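PDB 3H7A: short chain dehydrogenase from Rhodopseudomonas palustris, which probably catalyses an NAD(P)-dependent oxidation or reduction of a still unidentified substrate. Local coordinates for residues B[11-16]-B[72-77]; B[37-42]-B[62-67]; B[128-133]-B[174-179]. One frame throughout, in Å; residues are numbered along the deposited sequence. Where two conformers were deposited one is given.

Contact 1 (B[11-16]-B[72-77]); sequences AVIGAG and TAFLNA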
loop_
_atom_site.group_PDB
_atom_site.type_symbol
_atom_site.label_atom_id
_atom_site.label_comp_id
_atom_site.label_asym_id
_atom_site.label_seq_id
_atom_site.Cartn_x
_atom_site.Cartn_y
_atom_site.Cartn_z
ATOM N N ALA B 11 -9.324 -10.218 27.604
ATOM C CA ALA B 11 -9.595 -8.827 27.942
ATOM C C ALA B 11 -10.234 -8.136 26.744
ATOM O O ALA B 11 -9.652 -8.106 25.670
ATOM C CB ALA B 11 -8.328 -8.125 28.349
ATOM N N VAL B 12 -11.447 -7.621 26.916
ATOM C CA VAL B 12 -12.080 -6.829 25.866
ATOM C C VAL B 12 -12.030 -5.374 26.330
ATOM O O VAL B 12 -12.799 -4.956 27.210
ATOM C CB VAL B 12 -13.529 -7.290 25.551
ATOM C CG1 VAL B 12 -14.188 -6.367 24.532
ATOM C CG2 VAL B 12 -13.539 -8.710 25.031
ATOM N N ILE B 13 -11.066 -4.626 25.798
ATOM C CA ILE B 13 -10.919 -3.220 26.146
ATOM C C ILE B 13 -11.777 -2.420 25.174
ATOM O O ILE B 13 -11.419 -2.242 24.015
ATOM C CB ILE B 13 -9.430 -2.772 26.184
ATOM C CG1 ILE B 13 -8.711 -3.472 27.343
ATOM C CG2 ILE B 13 -9.325 -1.260 26.360
ATOM C CD1 ILE B 13 -7.223 -3.652 27.156
ATOM N N GLY B 14 -12.947 -1.992 25.653
ATOM C CA GLY B 14 -13.918 -1.285 24.824
ATOM C C GLY B 14 -15.137 -2.147 24.559
ATOM O O GLY B 14 -15.479 -2.434 23.399
ATOM N N ALA B 15 -15.801 -2.564 25.638
ATOM C CA ALA B 15 -16.994 -3.403 25.531
ATOM C C ALA B 15 -18.290 -2.592 25.622
ATOM O O ALA B 15 -19.361 -3.142 25.884
ATOM C CB ALA B 15 -16.959 -4.493 26.580
ATOM N N GLY B 16 -18.193 -1.288 25.370
ATOM C CA GLY B 16 -19.341 -0.391 25.482
ATOM C C GLY B 16 -20.219 -0.223 24.253
ATOM O O GLY B 16 -21.343 0.265 24.361
ATOM N N THR B 72 -3.234 -1.037 32.986
ATOM C CA THR B 72 -2.321 -1.981 33.613
ATOM C C THR B 72 -3.030 -2.785 34.715
ATOM O O THR B 72 -2.849 -4.002 34.817
ATOM C CB THR B 72 -1.083 -1.230 34.127
ATOM O OG1 THR B 72 -0.586 -0.401 33.069
ATOM C CG2 THR B 72 0.032 -2.180 34.567
ATOM N N ALA B 73 -3.862 -2.118 35.511
ATOM C CA ALA B 73 -4.557 -2.776 36.612
ATOM C C ALA B 73 -5.637 -3.704 36.099
ATOM O O ALA B 73 -5.835 -4.773 36.659
ATOM C CB ALA B 73 -5.146 -1.752 37.592
ATOM N N PHE B 74 -6.321 -3.291 35.034
ATOM C CA PHE B 74 -7.317 -4.131 34.349
ATOM C C PHE B 74 -6.715 -5.451 33.802
ATOM O O PHE B 74 -7.293 -6.536 33.969
ATOM C CB PHE B 74 -7.974 -3.296 33.235
ATOM C CG PHE B 74 -9.036 -4.017 32.435
ATOM C CD1 PHE B 74 -10.365 -4.036 32.867
ATOM C CD2 PHE B 74 -8.722 -4.619 31.211
ATOM C CE1 PHE B 74 -11.344 -4.668 32.113
ATOM C CE2 PHE B 74 -9.697 -5.262 30.458
ATOM C CZ PHE B 74 -11.011 -5.281 30.904
ATOM N N LEU B 75 -5.546 -5.351 33.170
ATOM C CA LEU B 75 -4.888 -6.505 32.568
ATOM C C LEU B 75 -4.243 -7.413 33.597
ATOM O O LEU B 75 -4.344 -8.638 33.487
ATOM C CB LEU B 75 -3.865 -6.054 31.518
ATOM C CG LEU B 75 -4.475 -5.380 30.280
ATOM C CD1 LEU B 75 -3.415 -4.774 29.389
ATOM C CD2 LEU B 75 -5.326 -6.358 29.511
ATOM N N ASN B 76 -3.578 -6.815 34.588
ATOM C CA ASN B 76 -3.047 -7.554 35.729
ATOM C C ASN B 76 -4.148 -8.326 36.465
ATOM O O ASN B 76 -3.952 -9.488 36.823
ATOM C CB ASN B 76 -2.351 -6.613 36.706
ATOM C CG ASN B 76 -0.967 -6.211 36.255
ATOM O OD1 ASN B 76 -0.384 -6.822 35.358
ATOM N ND2 ASN B 76 -0.423 -5.170 36.883
ATOM N N ALA B 77 -5.296 -7.678 36.674
ATOM C CA ALA B 77 -6.479 -8.316 37.270
ATOM C C ALA B 77 -6.970 -9.501 36.451
ATOM O O ALA B 77 -7.279 -10.557 37.018
ATOM C CB ALA B 77 -7.598 -7.302 37.463
#
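The backbones of A11, I13, F74 and L75 belong to strand 11-13 and helix 72-77, which run nearly antiparallel, at 159°, with their axes 9.8 Å apart. That spacing is bridged mainly by apolar side chains, all buried: a flat ring and branched aliphatic ends are long enough to span it. A11 points toward the helix, and its CB sits between two residues, 3.8 Å from F74 CE2 and 3.7 Å from L75 CD2; a methyl suits the 7.0 Å between the CA atoms of A11 and L75. I13 and F74 lie alongside each other, pointing opposite ways, and I13 CG1 comes to 3.7 Å from F74 CE2. In F74 the ring carbon CG is anti to the backbone N (chi1 -180°), which helps carry the ring out to the strand, where CZ also nears the carbonyl O of V12. The L75 chain lies roughly perpendicular to that of I13, CD2 being 4.1 Å from I13 CD1. This is the helix-on-sheet packing of a Rossmann fold: strand 9-13 is hydrogen-bonded to strands 33-38 and 84-89, and helix 68-81 packs against one face of the sheet. Past the strand, G14 and G16 lie in the glycine-rich turn that binds the dinucleotide in relatives; a CB on G14 would press on the preceding carbonyl O. F74 also touches F35, and L75 reaches S125 of helix 104-132.

Contact 2 (B[37-42]-B[62-67]); sequences GRRNGE and SLDARN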
loop_
_atom_site.group_PDB
_atom_site.type_symbol
_atom_site.label_atom_id
_atom_site.label_comp_id
_atom_site.label_asym_id
_atom_site.label_seq_id
_atom_site.Cartn_x
_atom_site.Cartn_y
_atom_site.Cartn_z
ATOM N N GLY B 37 -14.321 -4.124 29.768
ATOM C CA GLY B 37 -14.170 -2.764 30.261
ATOM C C GLY B 37 -14.833 -1.731 29.370
ATOM O O GLY B 37 -14.757 -1.819 28.146
ATOM N N ARG B 38 -15.524 -0.779 29.990
ATOM C CA ARG B 38 -16.002 0.429 29.313
ATOM C C ARG B 38 -15.920 1.563 30.330
ATOM O O ARG B 38 -15.726 1.290 31.512
ATOM C CB ARG B 38 -17.425 0.240 28.768
ATOM C CG ARG B 38 -18.509 0.185 29.820
ATOM C CD ARG B 38 -19.881 0.008 29.207
ATOM N NE ARG B 38 -20.371 1.211 28.542
ATOM C CZ ARG B 38 -21.484 1.261 27.812
ATOM N NH1 ARG B 38 -22.228 0.176 27.632
ATOM N NH2 ARG B 38 -21.853 2.397 27.257
ATOM N N ARG B 39 -16.025 2.818 29.889
ATOM C CA ARG B 39 -15.905 3.959 30.813
ATOM C C ARG B 39 -16.845 3.858 32.006
ATOM O O ARG B 39 -16.402 3.990 33.135
ATOM C CB ARG B 39 -16.045 5.320 30.112
ATOM C CG ARG B 39 -14.709 5.902 29.664
ATOM C CD ARG B 39 -14.641 7.408 29.889
ATOM N NE ARG B 39 -15.185 8.180 28.770
ATOM C CZ ARG B 39 -14.475 8.615 27.729
ATOM N NH1 ARG B 39 -15.065 9.318 26.770
ATOM N NH2 ARG B 39 -13.173 8.350 27.638
ATOM N N ASN B 40 -18.120 3.576 31.761
ATOM C CA ASN B 40 -19.061 3.351 32.862
ATOM C C ASN B 40 -19.467 1.881 32.982
ATOM O O ASN B 40 -20.373 1.416 32.287
ATOM C CB ASN B 40 -20.287 4.275 32.745
ATOM C CG ASN B 40 -21.305 4.061 33.865
ATOM O OD1 ASN B 40 -22.506 4.021 33.610
ATOM N ND2 ASN B 40 -20.828 3.917 35.104
ATOM N N GLY B 41 -18.792 1.173 33.889
ATOM C CA GLY B 41 -18.924 -0.278 34.048
ATOM C C GLY B 41 -20.291 -0.774 34.467
ATOM O O GLY B 41 -20.636 -1.922 34.215
ATOM N N GLU B 42 -21.071 0.092 35.104
ATOM C CA GLU B 42 -22.443 -0.238 35.469
ATOM C C GLU B 42 -23.335 -0.448 34.239
ATOM O O GLU B 42 -24.281 -1.227 34.291
ATOM C CB GLU B 42 -23.019 0.824 36.409
ATOM C CG GLU B 42 -22.382 0.797 37.811
ATOM C CD GLU B 42 -22.778 1.984 38.694
ATOM O OE1 GLU B 42 -22.709 1.845 39.938
ATOM O OE2 GLU B 42 -23.153 3.053 38.152
ATOM N N SER B 62 -15.241 -0.804 35.274
ATOM C CA SER B 62 -15.172 0.545 34.734
ATOM C C SER B 62 -13.728 0.764 34.370
ATOM O O SER B 62 -12.839 0.439 35.157
ATOM C CB SER B 62 -15.576 1.577 35.782
ATOM O OG SER B 62 -16.980 1.668 35.896
ATOM N N LEU B 63 -13.484 1.291 33.175
ATOM C CA LEU B 63 -12.119 1.454 32.687
ATOM C C LEU B 63 -12.042 2.625 31.737
ATOM O O LEU B 63 -12.748 2.675 30.729
ATOM C CB LEU B 63 -11.623 0.174 31.988
ATOM C CG LEU B 63 -10.333 0.262 31.159
ATOM C CD1 LEU B 63 -9.117 0.408 32.057
ATOM C CD2 LEU B 63 -10.173 -0.930 30.181
ATOM N N ASP B 64 -11.177 3.569 32.077
ATOM C CA ASP B 64 -10.834 4.641 31.169
ATOM C C ASP B 64 -9.476 4.317 30.551
ATOM O O ASP B 64 -8.428 4.490 31.178
ATOM C CB ASP B 64 -10.815 5.982 31.899
ATOM C CG ASP B 64 -10.499 7.144 30.979
ATOM O OD1 ASP B 64 -10.737 7.047 29.754
ATOM O OD2 ASP B 64 -10.015 8.166 31.494
ATOM N N ALA B 65 -9.516 3.874 29.297
ATOM C CA ALA B 65 -8.347 3.334 28.612
ATOM C C ALA B 65 -7.244 4.354 28.349
ATOM O O ALA B 65 -6.098 3.965 28.143
ATOM C CB ALA B 65 -8.764 2.628 27.332
ATOM N N ARG B 66 -7.572 5.648 28.400
ATOM C CA ARG B 66 -6.555 6.704 28.363
ATOM C C ARG B 66 -5.627 6.642 29.570
ATOM O O ARG B 66 -4.484 7.080 29.498
ATOM C CB ARG B 66 -7.194 8.085 28.325
ATOM C CG ARG B 66 -8.028 8.359 27.109
ATOM C CD ARG B 66 -8.712 9.698 27.234
ATOM N NE ARG B 66 -9.687 9.695 28.316
ATOM C CZ ARG B 66 -10.715 10.528 28.400
ATOM N NH1 ARG B 66 -10.922 11.442 27.455
ATOM N NH2 ARG B 66 -11.547 10.436 29.428
ATOM N N ASN B 67 -6.133 6.109 30.678
ATOM C CA ASN B 67 -5.395 6.050 31.933
ATOM C C ASN B 67 -4.551 4.768 31.991
ATOM O O ASN B 67 -5.077 3.668 32.174
ATOM C CB ASN B 67 -6.388 6.162 33.103
ATOM C CG ASN B 67 -5.721 6.456 34.447
ATOM O OD1 ASN B 67 -4.644 5.946 34.773
ATOM N ND2 ASN B 67 -6.390 7.274 35.248
#
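R39 and R66 meet through their guanidinium groups, which are stacked with planes 24° apart and centres 4.3 Å apart. R39 NH2 lies over one face of the R66 group, displaced toward its rim and 3.2 Å from R66 NH2. Two like charges this close would be expected to repel, and D64 probably offsets this. Its OD1 accepts a weak, long salt-bridge bond from R39 NH2 (3.5 Å), arriving at the edge of that guanidinium. R66 NE makes a salt bridge to the same D64 OD1 at 3.2 Å, on its syn lone pair, and D64 OD2 takes a further weak bond from R66 NH2. A carboxylate suits this place because OD1 is shared by R39 and R66 while OD2 is taken by R66. D64 CG is anti to the backbone N (chi1 -178°), and the carboxylate stands 79° from the plane of R39. An alanine in place of R66 would probably leave D64 without the bonds from R66 NE and NH2, and the R39 guanidinium without the flat group on which it rests.

Behind this network the backbones pair as parallel strands, R38 bridging S62. L63 N donates to R38 O at 2.8 Å, and the S62 hydroxyl accepts from G41 N at 2.7 Å, fixing the turn after the strand. Glycine suits G37 and G41, where a CB would clash with L63 CD2 and with S62 N. A type I turn from D64 to N67 brings R66 round beside D64, and N67, as N-cap, bonds D69 N and starts helix 68-81. L63 packs inward on I13 and F74, while M113, K109 and E112 of helix 104-132 flank the arginines; strand 57-62 is outermost in this chain's sheet, with 33-38 next to it.

Contact 3 (B[128-133]-B[174-179]); sequences LMLAHG and MPKNIH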
loop_
_atom_site.group_PDB
_atom_site.type_symbol
_atom_site.label_atom_id
_atom_site.label_comp_id
_atom_site.label_asym_id
_atom_site.label_seq_id
_atom_site.Cartn_x
_atom_site.Cartn_y
_atom_site.Cartn_z
ATOM N N LEU B 128 2.392 -9.776 30.175
ATOM C CA LEU B 128 1.680 -10.880 30.825
ATOM C C LEU B 128 1.711 -12.179 30.023
ATOM O O LEU B 128 1.969 -13.247 30.591
ATOM C CB LEU B 128 0.240 -10.477 31.138
ATOM C CG LEU B 128 0.097 -9.282 32.076
ATOM C CD1 LEU B 128 -1.283 -8.689 31.974
ATOM C CD2 LEU B 128 0.419 -9.640 33.510
ATOM N N MET B 129 1.471 -12.086 28.710
ATOM C CA MET B 129 1.377 -13.267 27.845
ATOM C C MET B 129 2.713 -13.990 27.634
ATOM O O MET B 129 2.752 -15.223 27.585
ATOM C CB MET B 129 0.774 -12.899 26.482
ATOM C CG MET B 129 -0.704 -12.606 26.484
ATOM S SD MET B 129 -1.196 -11.709 24.990
ATOM C CE MET B 129 -2.951 -11.652 25.271
ATOM N N LEU B 130 3.804 -13.225 27.530
ATOM C CA LEU B 130 5.138 -13.796 27.335
ATOM C C LEU B 130 5.577 -14.700 28.498
ATOM O O LEU B 130 6.291 -15.689 28.291
ATOM C CB LEU B 130 6.182 -12.702 27.062
ATOM C CG LEU B 130 6.182 -12.101 25.643
ATOM C CD1 LEU B 130 6.959 -10.784 25.585
ATOM C CD2 LEU B 130 6.723 -13.068 24.616
ATOM N N ALA B 131 5.122 -14.368 29.706
ATOM C CA ALA B 131 5.316 -15.217 30.880
ATOM C C ALA B 131 4.634 -16.585 30.735
ATOM O O ALA B 131 5.114 -17.578 31.290
ATOM C CB ALA B 131 4.828 -14.499 32.128
ATOM N N HIS B 132 3.525 -16.636 29.992
ATOM C CA HIS B 132 2.828 -17.895 29.709
ATOM C C HIS B 132 3.318 -18.540 28.421
ATOM O O HIS B 132 2.985 -19.696 28.134
ATOM C CB HIS B 132 1.307 -17.697 29.654
ATOM C CG HIS B 132 0.733 -17.077 30.890
ATOM N ND1 HIS B 132 0.693 -17.731 32.103
ATOM C CD2 HIS B 132 0.170 -15.864 31.098
ATOM C CE1 HIS B 132 0.132 -16.946 33.006
ATOM N NE2 HIS B 132 -0.194 -15.807 32.422
ATOM N N GLY B 133 4.093 -17.780 27.642
ATOM C CA GLY B 133 4.701 -18.264 26.403
ATOM C C GLY B 133 3.803 -18.310 25.185
ATOM O O GLY B 133 4.186 -18.885 24.169
ATOM N N MET B 174 5.460 -12.091 17.004
ATOM C CA MET B 174 5.013 -13.264 16.252
ATOM C C MET B 174 6.032 -14.427 16.307
ATOM O O MET B 174 5.618 -15.565 16.566
ATOM C CB MET B 174 4.531 -12.920 14.827
ATOM C CG MET B 174 3.055 -12.445 14.766
ATOM S SD MET B 174 2.612 -12.011 13.090
ATOM C CE MET B 174 0.854 -12.293 13.093
ATOM N N PRO B 175 7.363 -14.156 16.147
ATOM C CA PRO B 175 8.290 -15.284 16.384
ATOM C C PRO B 175 8.379 -15.763 17.838
ATOM O O PRO B 175 9.014 -16.787 18.096
ATOM C CB PRO B 175 9.657 -14.720 15.958
ATOM C CG PRO B 175 9.344 -13.515 15.130
ATOM C CD PRO B 175 8.112 -12.946 15.739
ATOM N N LYS B 176 7.756 -15.032 18.762
ATOM C CA LYS B 176 7.774 -15.365 20.186
ATOM C C LYS B 176 6.417 -15.894 20.637
ATOM O O LYS B 176 6.093 -15.847 21.825
ATOM C CB LYS B 176 8.169 -14.147 21.027
ATOM C CG LYS B 176 9.559 -13.615 20.738
ATOM C CD LYS B 176 10.062 -12.743 21.870
ATOM C CE LYS B 176 11.409 -12.135 21.524
ATOM N NZ LYS B 176 11.257 -10.987 20.590
ATOM N N ASN B 177 5.634 -16.378 19.668
ATOM C CA ASN B 177 4.358 -17.098 19.871
ATOM C C ASN B 177 3.167 -16.227 20.265
ATOM O O ASN B 177 2.158 -16.711 20.809
ATOM C CB ASN B 177 4.551 -18.319 20.806
ATOM C CG ASN B 177 3.473 -19.378 20.639
ATOM O OD1 ASN B 177 2.959 -19.599 19.547
ATOM N ND2 ASN B 177 3.129 -20.036 21.734
ATOM N N ILE B 178 3.266 -14.941 19.961
ATOM C CA ILE B 178 2.118 -14.055 20.111
ATOM C C ILE B 178 1.553 -13.643 18.753
ATOM O O ILE B 178 2.220 -12.989 17.966
ATOM C CB ILE B 178 2.462 -12.823 20.970
ATOM C CG1 ILE B 178 3.286 -13.276 22.190
ATOM C CG2 ILE B 178 1.197 -12.039 21.296
ATOM C CD1 ILE B 178 2.859 -12.768 23.485
ATOM N N HIS B 179 0.310 -14.025 18.492
ATOM C CA HIS B 179 -0.379 -13.615 17.291
ATOM C C HIS B 179 -0.926 -12.205 17.477
ATOM O O HIS B 179 -2.034 -12.016 18.001
ATOM C CB HIS B 179 -1.525 -14.587 16.990
ATOM C CG HIS B 179 -2.240 -14.330 15.696
ATOM N ND1 HIS B 179 -3.261 -15.141 15.247
ATOM C CD2 HIS B 179 -2.084 -13.368 14.753
ATOM C CE1 HIS B 179 -3.712 -14.682 14.093
ATOM N NE2 HIS B 179 -3.017 -13.605 13.772
#
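M129 and L130, near the end of helix 104-132, pack on I178, at the start of strand 178-185. This is the Rossmann-fold layout, with a helix lying against the parallel sheet. I178 points toward the helix and reaches it through its outermost methyl: CD1 lies 3.7 Å from M129 CB and 4.0 Å from L130 CG. The I178 and L130 chains meet nearly perpendicularly. A branched isoleucine suits the spot, and it also touches I137. M129 is buried among L84, T87 and I137, a place for a long, flexible apolar chain. L130 offers its branched end to I178 and K176: CG is anti to the carbonyl carbon (chi1 -77°), and CD2 lies 4.0 Å from K176 CB. The leucine and lysine chains pass obliquely; in the conformer given, K176 NZ bonds E172 O. L130 also packs on L100 of a third subunit, another copy of the protein.

The turn into the strand is a Schellman motif closing helix 153-173, with N177 as its C-prime residue at positive phi, a conformation that asparagine tolerates well. G133, also at positive phi, takes the chain out of its own helix and presents its carbonyl to N177. N177 CG is anti to the backbone N (chi1 -158°), and ND2 donates to G133 O at 2.9 Å, in the carbonyl plane and on a lone pair, with an N-H...O angle of 162°.

From the N terminus, strand 9-13 opens contact 1, which closes only when the chain returns in helix 68-81. Contact 2 lies wholly within that loop, its shorter excursion running from the end of strand 33-38 through helix 45-53 to the end of strand 57-62. The two touch directly: G14 N and A15 N probably both bond to G37 O, and F74 CZ packs on G37 N. Contact 3 follows in series, closing the loop between helix 104-132 and strand 178-185. Its centre is about 18 Å from that of contact 1, yet L128 packs on L75 and N76. Contacts 1 and 3 tie helices to strands, while contact 2 ties the ends of strands 33-38 and 57-62.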